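Local coordinates for protein monooxygenase (Agrobacterium tumefaciens, PDB 2I7G) that probably acts as a flavin-dependent monooxygenase on an undetermined substrate, as a TIM-barrel oxidoreductase of the luciferase-like monooxygenase family, at residues E128-R133 and W197-G202; Q270-Q275 and T291-F296. One frame throughout, in Å; residues are numbered along the deposited sequence.

Contact 1 (E128-R133 and W197-G202). With SO4 (sulfate ion), chain E.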
ATOM      1  N   GLU B 128      -8.214   9.884   2.439  1.00 22.66           N
ATOM      2  CA  GLU B 128      -8.198  10.503   3.768  1.00 23.25           C
ATOM      3  C   GLU B 128      -7.565   9.533   4.755  1.00 23.35           C
ATOM      4  O   GLU B 128      -7.507   8.281   4.528  1.00 20.76           O
ATOM      5  CB  GLU B 128      -9.638  10.837   4.259  1.00 22.29           C
ATOM      6  CG  GLU B 128     -10.480  11.670   3.312  1.00 25.03           C
ATOM      7  CD  GLU B 128     -11.809  12.052   3.912  1.00 27.74           C
ATOM      8  OE1 GLU B 128     -12.135  11.556   5.027  1.00 31.05           O
ATOM      9  OE2 GLU B 128     -12.521  12.829   3.245  1.00 28.65           O
ATOM     10  N   ILE B 129      -7.077  10.114   5.849  1.00 23.04           N
ATOM     11  CA  ILE B 129      -6.517   9.331   6.958  1.00 23.36           C
ATOM     12  C   ILE B 129      -7.390   9.591   8.186  1.00 23.50           C
ATOM     13  O   ILE B 129      -7.679  10.757   8.493  1.00 23.98           O
ATOM     14  CB  ILE B 129      -5.056   9.783   7.292  1.00 22.60           C
ATOM     15  CG1 ILE B 129      -4.129   9.523   6.088  1.00 24.77           C
ATOM     16  CG2 ILE B 129      -4.589   9.053   8.583  1.00 23.88           C
ATOM     17  CD1 ILE B 129      -2.739  10.284   6.192  1.00 24.78           C
HETATM   18  N   MSE B 130      -7.823   8.524   8.869  1.00 22.89           N
HETATM   19  CA  MSE B 130      -8.452   8.699  10.185  1.00 24.48           C
HETATM   20  C   MSE B 130      -7.543   8.042  11.206  1.00 24.07           C
HETATM   21  O   MSE B 130      -7.365   6.809  11.202  1.00 24.87           O
HETATM   22  CB  MSE B 130      -9.868   8.107  10.220  1.00 23.40           C
HETATM   23  CG  MSE B 130     -10.511   8.284  11.576  1.00 23.68           C
HETATM   24 SE   MSE B 130     -12.153   7.171  11.722  0.65 29.96          SE
HETATM   25  CE  MSE B 130     -12.923   7.377   9.942  1.00 30.19           C
ATOM     26  N   ALA B 131      -6.901   8.876  12.019  1.00 23.20           N
ATOM     27  CA  ALA B 131      -5.901   8.374  12.962  1.00 23.33           C
ATOM     28  C   ALA B 131      -6.557   8.150  14.329  1.00 24.32           C
ATOM     29  O   ALA B 131      -7.337   8.992  14.814  1.00 23.67           O
ATOM     30  CB  ALA B 131      -4.789   9.358  13.086  1.00 23.77           C
ATOM     31  N   GLY B 132      -6.231   7.040  14.958  1.00 23.86           N
ATOM     32  CA  GLY B 132      -6.739   6.801  16.294  1.00 25.45           C
ATOM     33  C   GLY B 132      -6.045   5.673  17.020  1.00 25.49           C
ATOM     34  O   GLY B 132      -5.109   5.043  16.509  1.00 24.80           O
ATOM     35  N   ARG B 133      -6.535   5.429  18.226  1.00 25.50           N
ATOM     36  CA  ARG B 133      -5.972   4.420  19.120  1.00 26.56           C
ATOM     37  C   ARG B 133      -6.192   2.991  18.592  1.00 25.75           C
ATOM     38  O   ARG B 133      -5.299   2.144  18.685  1.00 24.47           O
ATOM     39  CB  ARG B 133      -6.578   4.637  20.515  1.00 26.78           C
ATOM     40  CG  ARG B 133      -6.152   3.675  21.574  1.00 30.27           C
ATOM     41  CD  ARG B 133      -6.838   4.073  22.905  1.00 28.77           C
ATOM     42  NE  ARG B 133      -5.804   4.089  23.917  1.00 44.08           N
ATOM     43  CZ  ARG B 133      -5.280   5.184  24.453  1.00 43.69           C
ATOM     44  NH1 ARG B 133      -4.302   5.045  25.310  1.00 49.58           N
ATOM     45  NH2 ARG B 133      -5.749   6.399  24.150  1.00 46.30           N
ATOM     46  N   TRP B 197      -8.514  13.036   9.942  1.00 22.56           N
ATOM     47  CA  TRP B 197      -9.533  12.991  11.001  1.00 23.25           C
ATOM     48  C   TRP B 197      -8.948  12.301  12.217  1.00 22.75           C
ATOM     49  O   TRP B 197      -8.113  11.415  12.086  1.00 24.39           O
ATOM     50  CB  TRP B 197     -10.746  12.142  10.547  1.00 23.38           C
ATOM     51  CG  TRP B 197     -11.612  12.821   9.531  1.00 24.24           C
ATOM     52  CD1 TRP B 197     -11.284  13.123   8.223  1.00 25.02           C
ATOM     53  CD2 TRP B 197     -12.959  13.248   9.718  1.00 21.77           C
ATOM     54  NE1 TRP B 197     -12.354  13.735   7.610  1.00 25.40           N
ATOM     55  CE2 TRP B 197     -13.393  13.813   8.502  1.00 24.47           C
ATOM     56  CE3 TRP B 197     -13.841  13.238  10.818  1.00 23.90           C
ATOM     57  CZ2 TRP B 197     -14.670  14.370   8.345  1.00 26.05           C
ATOM     58  CZ3 TRP B 197     -15.120  13.781  10.653  1.00 24.67           C
ATOM     59  CH2 TRP B 197     -15.517  14.333   9.418  1.00 24.82           C
ATOM     60  N   ILE B 198      -9.428  12.668  13.403  1.00 22.14           N
ATOM     61  CA  ILE B 198      -9.038  12.024  14.626  1.00 22.33           C
ATOM     62  C   ILE B 198     -10.229  11.175  15.125  1.00 22.98           C
ATOM     63  O   ILE B 198     -11.324  11.703  15.398  1.00 23.43           O
ATOM     64  CB  ILE B 198      -8.616  13.059  15.700  1.00 23.17           C
ATOM     65  CG1 ILE B 198      -7.459  13.921  15.198  1.00 23.12           C
ATOM     66  CG2 ILE B 198      -8.271  12.356  17.030  1.00 24.76           C
ATOM     67  CD1 ILE B 198      -6.272  13.176  14.652  1.00 23.13           C
ATOM     68  N   ALA B 199     -10.006   9.876  15.257  1.00 22.97           N
ATOM     69  CA  ALA B 199     -11.011   8.976  15.856  1.00 23.13           C
ATOM     70  C   ALA B 199     -10.917   9.041  17.371  1.00 24.93           C
ATOM     71  O   ALA B 199      -9.823   8.950  17.949  1.00 24.39           O
ATOM     72  CB  ALA B 199     -10.807   7.526  15.362  1.00 25.25           C
ATOM     73  N   VAL B 200     -12.065   9.196  18.015  1.00 25.94           N
ATOM     74  CA  VAL B 200     -12.124   9.304  19.471  1.00 29.97           C
ATOM     75  C   VAL B 200     -13.188   8.313  19.985  1.00 31.67           C
ATOM     76  O   VAL B 200     -14.177   8.040  19.285  1.00 32.18           O
ATOM     77  CB  VAL B 200     -12.398  10.760  19.901  1.00 29.66           C
ATOM     78  CG1 VAL B 200     -11.280  11.677  19.409  1.00 29.59           C
ATOM     79  CG2 VAL B 200     -13.764  11.288  19.368  1.00 30.04           C
ATOM     80  N   GLY B 201     -12.973   7.780  21.186  1.00 35.10           N
ATOM     81  CA  GLY B 201     -13.910   6.816  21.778  1.00 38.87           C
ATOM     82  C   GLY B 201     -14.786   7.370  22.892  1.00 41.63           C
ATOM     83  O   GLY B 201     -15.657   6.662  23.426  1.00 43.51           O
ATOM     84  N   GLY B 202     -14.607   8.625  23.264  1.00 42.74           N
ATOM     85  CA  GLY B 202     -15.483   9.142  24.309  1.00 44.71           C
ATOM     86  C   GLY B 202     -14.794   9.438  25.618  1.00 45.19           C
ATOM     87  O   GLY B 202     -15.420   9.402  26.689  1.00 46.89           O
TER
HETATM   88  S   SO4 E 701      -9.630   7.553  22.787  1.00 52.82           S
HETATM   89  O1  SO4 E 701      -8.843   6.949  21.718  1.00 53.69           O
HETATM   90  O2  SO4 E 701     -10.565   8.550  22.290  1.00 54.43           O
HETATM   91  O3  SO4 E 701     -10.373   6.498  23.486  1.00 54.62           O
HETATM   92  O4  SO4 E 701      -8.671   8.198  23.690  1.00 52.38           O
HETATM   93  O   HOH W   1     -12.696  15.093   4.930  1.00 31.23           O
HETATM   94  O   HOH W   2      -8.658   6.961  19.270  1.00 29.37           O
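The indole of Trp197 and the carboxylate of Glu128 lie side by side and point the same way, their planes only 13° apart. Water 1 sits at the indole edge, in its plane, accepting from Trp197 NE1 at 3.0 Å and giving a weak bond to Glu128 OE2. The direct approach of Glu128 OE1 to Trp197 NE1, at 3.4 Å, is too poorly angled for a hydrogen bond. Salt bridges to Arg96 and Arg329 hold the carboxylate, which probably favours its anionic form. Along the backbones, Trp197 N donates to Ile129 O, Ala131 N to Trp197 O, and Ala199 N to Ala131 O, each 2.8 Å long. Selenomethionine Met130 has CG anti to its backbone N (chi1 180°), which lays CG 4.0 Å from Trp197 CB and 3.9 Å from Ala199 CB. Past Ala131 and Ala199, water 2 joins Arg133 N, Ala199 O and a sulfate, probably from the crystallisation liquor, whose O2 accepts from Gly201 N at 2.8 Å. On one face of the sheet Met130 touches Leu331 of strand 329-333; on the other, Ala131 and Ile198 pack on Phe154 and Leu158 of helix 150-166, in a beta-alpha-beta crossover of the TIM barrel.

Contact 2 (Q270-Q275 and T291-F296)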
ATOM      1  N   GLN B 270     -30.541 -11.567  11.084  1.00 25.68           N
ATOM      2  CA  GLN B 270     -29.310 -11.800  10.341  1.00 27.26           C
ATOM      3  C   GLN B 270     -28.096 -11.275  11.097  1.00 27.95           C
ATOM      4  O   GLN B 270     -27.040 -11.914  11.069  1.00 30.06           O
ATOM      5  CB  GLN B 270     -29.383 -11.223   8.914  1.00 26.69           C
ATOM      6  CG  GLN B 270     -30.390 -11.976   8.052  1.00 26.74           C
ATOM      7  CD  GLN B 270     -30.658 -11.308   6.698  1.00 27.83           C
ATOM      8  OE1 GLN B 270     -30.012 -10.321   6.318  1.00 27.82           O
ATOM      9  NE2 GLN B 270     -31.661 -11.847   5.971  1.00 30.10           N
ATOM     10  N   PHE B 271     -28.255 -10.153  11.800  1.00 28.53           N
ATOM     11  CA  PHE B 271     -27.162  -9.545  12.585  1.00 29.71           C
ATOM     12  C   PHE B 271     -26.901 -10.320  13.882  1.00 30.55           C
ATOM     13  O   PHE B 271     -25.762 -10.432  14.312  1.00 32.01           O
ATOM     14  CB  PHE B 271     -27.486  -8.069  12.869  1.00 29.76           C
ATOM     15  CG  PHE B 271     -26.268  -7.148  13.057  1.00 31.05           C
ATOM     16  CD1 PHE B 271     -26.124  -6.413  14.232  1.00 32.87           C
ATOM     17  CD2 PHE B 271     -25.304  -6.991  12.054  1.00 30.14           C
ATOM     18  CE1 PHE B 271     -25.026  -5.541  14.414  1.00 32.39           C
ATOM     19  CE2 PHE B 271     -24.205  -6.106  12.228  1.00 30.92           C
ATOM     20  CZ  PHE B 271     -24.087  -5.382  13.404  1.00 31.56           C
ATOM     21  N   TYR B 272     -27.950 -10.865  14.489  1.00 30.94           N
ATOM     22  CA  TYR B 272     -27.859 -11.610  15.768  1.00 32.76           C
ATOM     23  C   TYR B 272     -27.611 -13.124  15.574  1.00 33.61           C
ATOM     24  O   TYR B 272     -27.300 -13.825  16.535  1.00 34.62           O
ATOM     25  CB  TYR B 272     -29.175 -11.435  16.504  1.00 31.98           C
ATOM     26  CG  TYR B 272     -29.279 -11.938  17.926  1.00 32.70           C
ATOM     27  CD1 TYR B 272     -29.996 -13.099  18.218  1.00 33.59           C
ATOM     28  CD2 TYR B 272     -28.729 -11.200  18.993  1.00 33.72           C
ATOM     29  CE1 TYR B 272     -30.155 -13.550  19.557  1.00 35.64           C
ATOM     30  CE2 TYR B 272     -28.890 -11.629  20.333  1.00 32.86           C
ATOM     31  CZ  TYR B 272     -29.594 -12.798  20.598  1.00 34.94           C
ATOM     32  OH  TYR B 272     -29.745 -13.220  21.899  1.00 34.27           O
ATOM     33  N   GLY B 273     -27.785 -13.637  14.353  1.00 35.45           N
ATOM     34  CA  GLY B 273     -27.682 -15.092  14.115  1.00 36.62           C
ATOM     35  C   GLY B 273     -26.360 -15.657  14.634  1.00 37.27           C
ATOM     36  O   GLY B 273     -25.316 -15.038  14.427  1.00 37.02           O
ATOM     37  N   PRO B 274     -26.395 -16.824  15.323  1.00 38.70           N
ATOM     38  CA  PRO B 274     -25.181 -17.420  15.932  1.00 38.84           C
ATOM     39  C   PRO B 274     -24.055 -17.676  14.929  1.00 39.32           C
ATOM     40  O   PRO B 274     -22.871 -17.461  15.253  1.00 38.84           O
ATOM     41  CB  PRO B 274     -25.677 -18.758  16.505  1.00 39.52           C
ATOM     42  CG  PRO B 274     -27.177 -18.645  16.567  1.00 39.78           C
ATOM     43  CD  PRO B 274     -27.602 -17.646  15.549  1.00 38.50           C
ATOM     44  N   GLN B 275     -24.417 -18.107  13.719  1.00 39.06           N
ATOM     45  CA  GLN B 275     -23.427 -18.414  12.682  1.00 39.63           C
ATOM     46  C   GLN B 275     -22.572 -17.215  12.220  1.00 38.51           C
ATOM     47  O   GLN B 275     -21.415 -17.397  11.796  1.00 38.22           O
ATOM     48  CB  GLN B 275     -24.091 -19.060  11.472  1.00 40.79           C
ATOM     49  CG  GLN B 275     -24.138 -20.578  11.542  1.00 45.27           C
ATOM     50  CD  GLN B 275     -23.867 -21.235  10.186  1.00 50.94           C
ATOM     51  OE1 GLN B 275     -23.301 -20.613   9.271  1.00 51.97           O
ATOM     52  NE2 GLN B 275     -24.266 -22.502  10.056  1.00 52.66           N
ATOM     53  N   THR B 291     -25.955 -13.982  23.550  1.00 31.58           N
ATOM     54  CA  THR B 291     -27.378 -14.336  23.579  1.00 31.08           C
ATOM     55  C   THR B 291     -28.195 -13.465  24.537  1.00 30.53           C
ATOM     56  O   THR B 291     -29.322 -13.825  24.927  1.00 30.24           O
ATOM     57  CB  THR B 291     -27.593 -15.815  23.879  1.00 31.00           C
ATOM     58  OG1 THR B 291     -27.240 -16.068  25.254  1.00 29.02           O
ATOM     59  CG2 THR B 291     -26.744 -16.669  22.909  1.00 31.08           C
ATOM     60  N   ASN B 292     -27.641 -12.303  24.893  1.00 30.91           N
ATOM     61  CA  ASN B 292     -28.393 -11.382  25.735  1.00 31.27           C
ATOM     62  C   ASN B 292     -29.349 -10.589  24.828  1.00 30.96           C
ATOM     63  O   ASN B 292     -29.041  -9.475  24.395  1.00 30.45           O
ATOM     64  CB  ASN B 292     -27.473 -10.481  26.563  1.00 31.17           C
ATOM     65  CG  ASN B 292     -28.207  -9.791  27.691  1.00 32.85           C
ATOM     66  OD1 ASN B 292     -29.352  -9.363  27.534  1.00 33.56           O
ATOM     67  ND2 ASN B 292     -27.562  -9.704  28.849  1.00 34.70           N
ATOM     68  N   ARG B 293     -30.502 -11.195  24.547  1.00 31.80           N
ATOM     69  CA  ARG B 293     -31.489 -10.631  23.622  1.00 32.42           C
ATOM     70  C   ARG B 293     -32.051  -9.322  24.175  1.00 32.12           C
ATOM     71  O   ARG B 293     -32.269  -8.380  23.410  1.00 31.97           O
ATOM     72  CB  ARG B 293     -32.634 -11.629  23.371  1.00 33.19           C
ATOM     73  CG  ARG B 293     -33.626 -11.190  22.294  1.00 34.60           C
ATOM     74  CD  ARG B 293     -33.022 -11.311  20.909  1.00 38.68           C
ATOM     75  NE  ARG B 293     -33.789 -10.562  19.900  1.00 41.32           N
ATOM     76  CZ  ARG B 293     -33.756 -10.809  18.591  1.00 42.22           C
ATOM     77  NH1 ARG B 293     -34.491 -10.079  17.758  1.00 43.43           N
ATOM     78  NH2 ARG B 293     -33.001 -11.792  18.103  1.00 43.00           N
ATOM     79  N   ALA B 294     -32.290  -9.275  25.485  1.00 32.56           N
ATOM     80  CA  ALA B 294     -32.800  -8.054  26.128  1.00 32.35           C
ATOM     81  C   ALA B 294     -31.890  -6.851  25.807  1.00 32.06           C
ATOM     82  O   ALA B 294     -32.379  -5.773  25.433  1.00 32.28           O
ATOM     83  CB  ALA B 294     -32.951  -8.243  27.639  1.00 32.77           C
ATOM     84  N   HIS B 295     -30.576  -7.036  25.938  1.00 31.64           N
ATOM     85  CA  HIS B 295     -29.641  -5.950  25.666  1.00 30.33           C
ATOM     86  C   HIS B 295     -29.551  -5.587  24.174  1.00 29.44           C
ATOM     87  O   HIS B 295     -29.536  -4.400  23.821  1.00 27.92           O
ATOM     88  CB  HIS B 295     -28.272  -6.253  26.250  1.00 32.05           C
ATOM     89  CG  HIS B 295     -28.097  -5.743  27.649  1.00 37.46           C
ATOM     90  ND1 HIS B 295     -28.665  -6.363  28.744  1.00 43.32           N
ATOM     91  CD2 HIS B 295     -27.434  -4.661  28.129  1.00 42.33           C
ATOM     92  CE1 HIS B 295     -28.339  -5.698  29.841  1.00 44.88           C
ATOM     93  NE2 HIS B 295     -27.592  -4.664  29.496  1.00 44.52           N
ATOM     94  N   PHE B 296     -29.502  -6.602  23.308  1.00 27.58           N
ATOM     95  CA  PHE B 296     -29.462  -6.357  21.870  1.00 27.62           C
ATOM     96  C   PHE B 296     -30.736  -5.612  21.436  1.00 26.84           C
ATOM     97  O   PHE B 296     -30.680  -4.663  20.647  1.00 25.39           O
ATOM     98  CB  PHE B 296     -29.341  -7.684  21.132  1.00 28.24           C
ATOM     99  CG  PHE B 296     -29.542  -7.585  19.632  1.00 28.75           C
ATOM    100  CD1 PHE B 296     -28.624  -6.927  18.823  1.00 29.36           C
ATOM    101  CD2 PHE B 296     -30.652  -8.199  19.041  1.00 28.84           C
ATOM    102  CE1 PHE B 296     -28.800  -6.858  17.427  1.00 32.39           C
ATOM    103  CE2 PHE B 296     -30.824  -8.151  17.655  1.00 28.31           C
ATOM    104  CZ  PHE B 296     -29.912  -7.496  16.853  1.00 28.54           C
TER
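Just past Thr291, whose backbone Tyr272 OH touches, Asn292 caps helix 293-300: its OD1 accepts from His295 N at 3.1 Å, with the donor above the carbonyl plane, and more weakly from His295 ND1. The phenol reaches across to this helix start, Tyr272 OH lying 3.1 Å from Thr291 CA. Arg293 passes over one face of the Tyr272 ring. A bend at chi2 (73°) folds its chain so that Arg293 CD makes a CH-pi contact, 4.1 Å from the ring centroid. Arg293 CZ lies 4.6 Å from the Tyr272 ring centroid, a cation-pi pair. The guanidinium stands steeply to the phenol, 72° between planes, and Arg293 NH2 comes nearest, 3.3 Å from Tyr272 CD1. Phe296 meets Tyr272 in an offset stack, centroids 5.0 Å apart and planes at 26°, with Tyr272 CD2 over one face of the Phe296 ring; CE2 of Phe296 in turn covers one face of the guanidinium. Phe271 CD1 adds an apolar touch, 4.2 Å from Phe296 CE1. Arg293 NE is salt-bridged to Asp297, which probably offsets part of a charge that Arg300 lies near. Aromatic, cation-pi and apolar contacts thus dominate in joining the end of helix 264-272 to the start of helix 293-300.

Overall arrangement
From the N terminus the chain lays down strands 23-28, 65-68 and 96-99 before reaching strand 127-131, where contact 1 opens. It then runs through helices 136-143 and 150-166 and a small antiparallel sheet, and strand 196-200 closes this excursion of 63 residues against the neighbouring barrel strand. After strands 217-220 and 252-260, contact 2 opens on helix 264-272 and closes a much shorter loop of 15 residues, which carries helix 279-286. The two contacts stand in series, neither nested nor crossed. Contact 1 belongs to the buried barrel wall; contact 2 ties helix 264-272 to helix 293-300, between barrel strands 252-260 and 307-309. Their centres are 28 Å apart and their nearest atoms about 17 Å, without touching.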